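Local coordinates for protein probable TonB-dependent siderophore receptor PiuA (Acinetobacter baumannii, PDB 5FP1) that probably takes part in the first step of iron uptake across the outer membrane by binding iron-chelating siderophores, and may bind ferric enterobactin, at residues 183-188 with 198-203. Sequence-based numbering, arbitrary orientation. Where two conformers were deposited one is given.
Sequences LGHQNE and YKRVGI
The guanidinium of Arg200 lies flat on the imidazole of His185, their centres 4.0 Å apart and the planes 19° from parallel, with His185 CD2 over the guanidinium centre and Arg200 NH2 toward the ring's rim. With His185 CG anti to its backbone N (chi1 176°) and Arg200 CG between its backbone N and carbonyl carbon, the two side chains run alongside each other from a hydrogen-bonded antiparallel pair. At its edge the imidazole donates in plane from NE2 to Asn187 OD1 (2.8 Å), nearly straight at 166°. That oxygen also accepts from two waters, one held by Arg200 NH1 (3.0 Å), and touches Tyr198 CB at 3.5 Å. Leu183 pairs with Gly202 through two backbone hydrogen bonds (Leu183 N to Gly202 O 2.9 Å).

These side chains occupy the inner face of a barrel hairpin, strands 177-188 and 197-209: Arg200 NE forms a salt bridge with Glu110, while Tyr161 of the adjoining strand meets His185 edge-to-face. The salt bridge thus links barrel wall to plug, while the stack and the water at NH1 steady the guanidinium. The bond to Asn187 requires a proton on NE2, and the stacked guanidinium would probably disfavour a second proton on the ring.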
# COMPACT_ATOMS: atom_id res chain seq x y z
N LEU A 183 -16.61 -2.05 -13.38
CA LEU A 183 -16.79 -2.53 -12.02
C LEU A 183 -18.00 -1.84 -11.40
O LEU A 183 -18.13 -0.62 -11.50
CB LEU A 183 -15.56 -2.23 -11.14
CG LEU A 183 -15.74 -2.43 -9.63
CD1 LEU A 183 -15.77 -3.90 -9.27
CD2 LEU A 183 -14.66 -1.70 -8.83
N GLY A 184 -18.81 -2.64 -10.73
CA GLY A 184 -19.81 -2.18 -9.79
C GLY A 184 -19.71 -2.99 -8.52
O GLY A 184 -19.72 -4.21 -8.57
N HIS A 185 -19.60 -2.33 -7.37
CA HIS A 185 -19.34 -3.06 -6.14
C HIS A 185 -19.98 -2.42 -4.93
O HIS A 185 -19.95 -1.21 -4.79
CB HIS A 185 -17.84 -3.15 -5.88
CG HIS A 185 -17.50 -3.80 -4.58
ND1 HIS A 185 -17.11 -5.12 -4.49
CD2 HIS A 185 -17.52 -3.33 -3.31
CE1 HIS A 185 -16.93 -5.44 -3.22
NE2 HIS A 185 -17.16 -4.37 -2.49
N GLN A 186 -20.52 -3.25 -4.04
CA GLN A 186 -20.94 -2.79 -2.70
C GLN A 186 -20.76 -3.89 -1.71
O GLN A 186 -20.91 -5.09 -2.05
CB GLN A 186 -22.40 -2.31 -2.68
CG GLN A 186 -23.42 -3.41 -2.95
CD GLN A 186 -24.85 -2.97 -2.67
OE1 GLN A 186 -25.60 -3.65 -1.98
NE2 GLN A 186 -25.24 -1.84 -3.21
N ASN A 187 -20.43 -3.51 -0.48
CA ASN A 187 -20.45 -4.44 0.63
C ASN A 187 -20.50 -3.69 1.95
O ASN A 187 -20.01 -2.55 2.05
CB ASN A 187 -19.23 -5.39 0.61
CG ASN A 187 -17.93 -4.72 1.06
OD1 ASN A 187 -17.30 -4.00 0.29
ND2 ASN A 187 -17.51 -4.99 2.29
N GLU A 188 -21.09 -4.33 2.95
CA GLU A 188 -20.96 -3.90 4.33
C GLU A 188 -19.76 -4.61 4.90
O GLU A 188 -19.47 -5.73 4.50
CB GLU A 188 -22.19 -4.28 5.15
CG GLU A 188 -23.44 -3.58 4.69
CD GLU A 188 -24.67 -4.11 5.40
OE1 GLU A 188 -24.54 -4.87 6.40
OE2 GLU A 188 -25.77 -3.75 4.96
N TYR A 198 -19.39 0.10 1.91
CA TYR A 198 -18.57 0.47 0.76
C TYR A 198 -19.39 0.41 -0.51
O TYR A 198 -20.13 -0.55 -0.72
CB TYR A 198 -17.37 -0.49 0.67
CG TYR A 198 -16.53 -0.37 1.89
CD1 TYR A 198 -15.63 0.69 2.01
CD2 TYR A 198 -16.67 -1.24 2.95
CE1 TYR A 198 -14.88 0.87 3.16
CE2 TYR A 198 -15.93 -1.07 4.11
CZ TYR A 198 -15.05 -0.01 4.20
OH TYR A 198 -14.30 0.19 5.33
N LYS A 199 -19.25 1.42 -1.35
CA LYS A 199 -19.89 1.41 -2.68
C LYS A 199 -18.94 2.04 -3.67
O LYS A 199 -18.40 3.12 -3.42
CB LYS A 199 -21.21 2.19 -2.67
CG LYS A 199 -22.24 1.70 -1.65
CD LYS A 199 -23.52 2.51 -1.69
CE LYS A 199 -24.55 1.93 -0.72
NZ LYS A 199 -23.97 1.79 0.65
N ARG A 200 -18.73 1.38 -4.79
CA ARG A 200 -17.88 1.96 -5.79
C ARG A 200 -18.16 1.48 -7.21
O ARG A 200 -18.69 0.40 -7.43
CB ARG A 200 -16.40 1.74 -5.41
CG ARG A 200 -15.96 0.34 -5.22
CD ARG A 200 -14.58 0.24 -4.55
NE ARG A 200 -14.22 -1.15 -4.28
CZ ARG A 200 -14.33 -1.74 -3.10
NH1 ARG A 200 -14.82 -1.08 -2.05
NH2 ARG A 200 -13.99 -3.01 -2.97
N VAL A 201 -17.77 2.32 -8.16
CA VAL A 201 -17.89 2.04 -9.59
C VAL A 201 -16.60 2.46 -10.27
O VAL A 201 -15.96 3.46 -9.89
CB VAL A 201 -19.11 2.81 -10.16
CG1 VAL A 201 -19.10 2.83 -11.68
CG2 VAL A 201 -20.40 2.21 -9.61
N GLY A 202 -16.18 1.68 -11.26
CA GLY A 202 -15.01 2.01 -12.02
C GLY A 202 -15.07 1.58 -13.47
O GLY A 202 -15.85 0.70 -13.85
N ILE A 203 -14.21 2.18 -14.26
CA ILE A 203 -14.04 1.78 -15.64
C ILE A 203 -12.58 2.01 -16.02
O ILE A 203 -11.93 2.96 -15.54
CB ILE A 203 -15.02 2.58 -16.55
CG1 ILE A 203 -15.01 2.02 -17.98
CG2 ILE A 203 -14.67 4.04 -16.58
CD1 ILE A 203 -16.17 2.56 -18.83
O HOH W 1 -14.67 -3.20 0.02
O HOH W 2 -14.86 -5.62 -0.91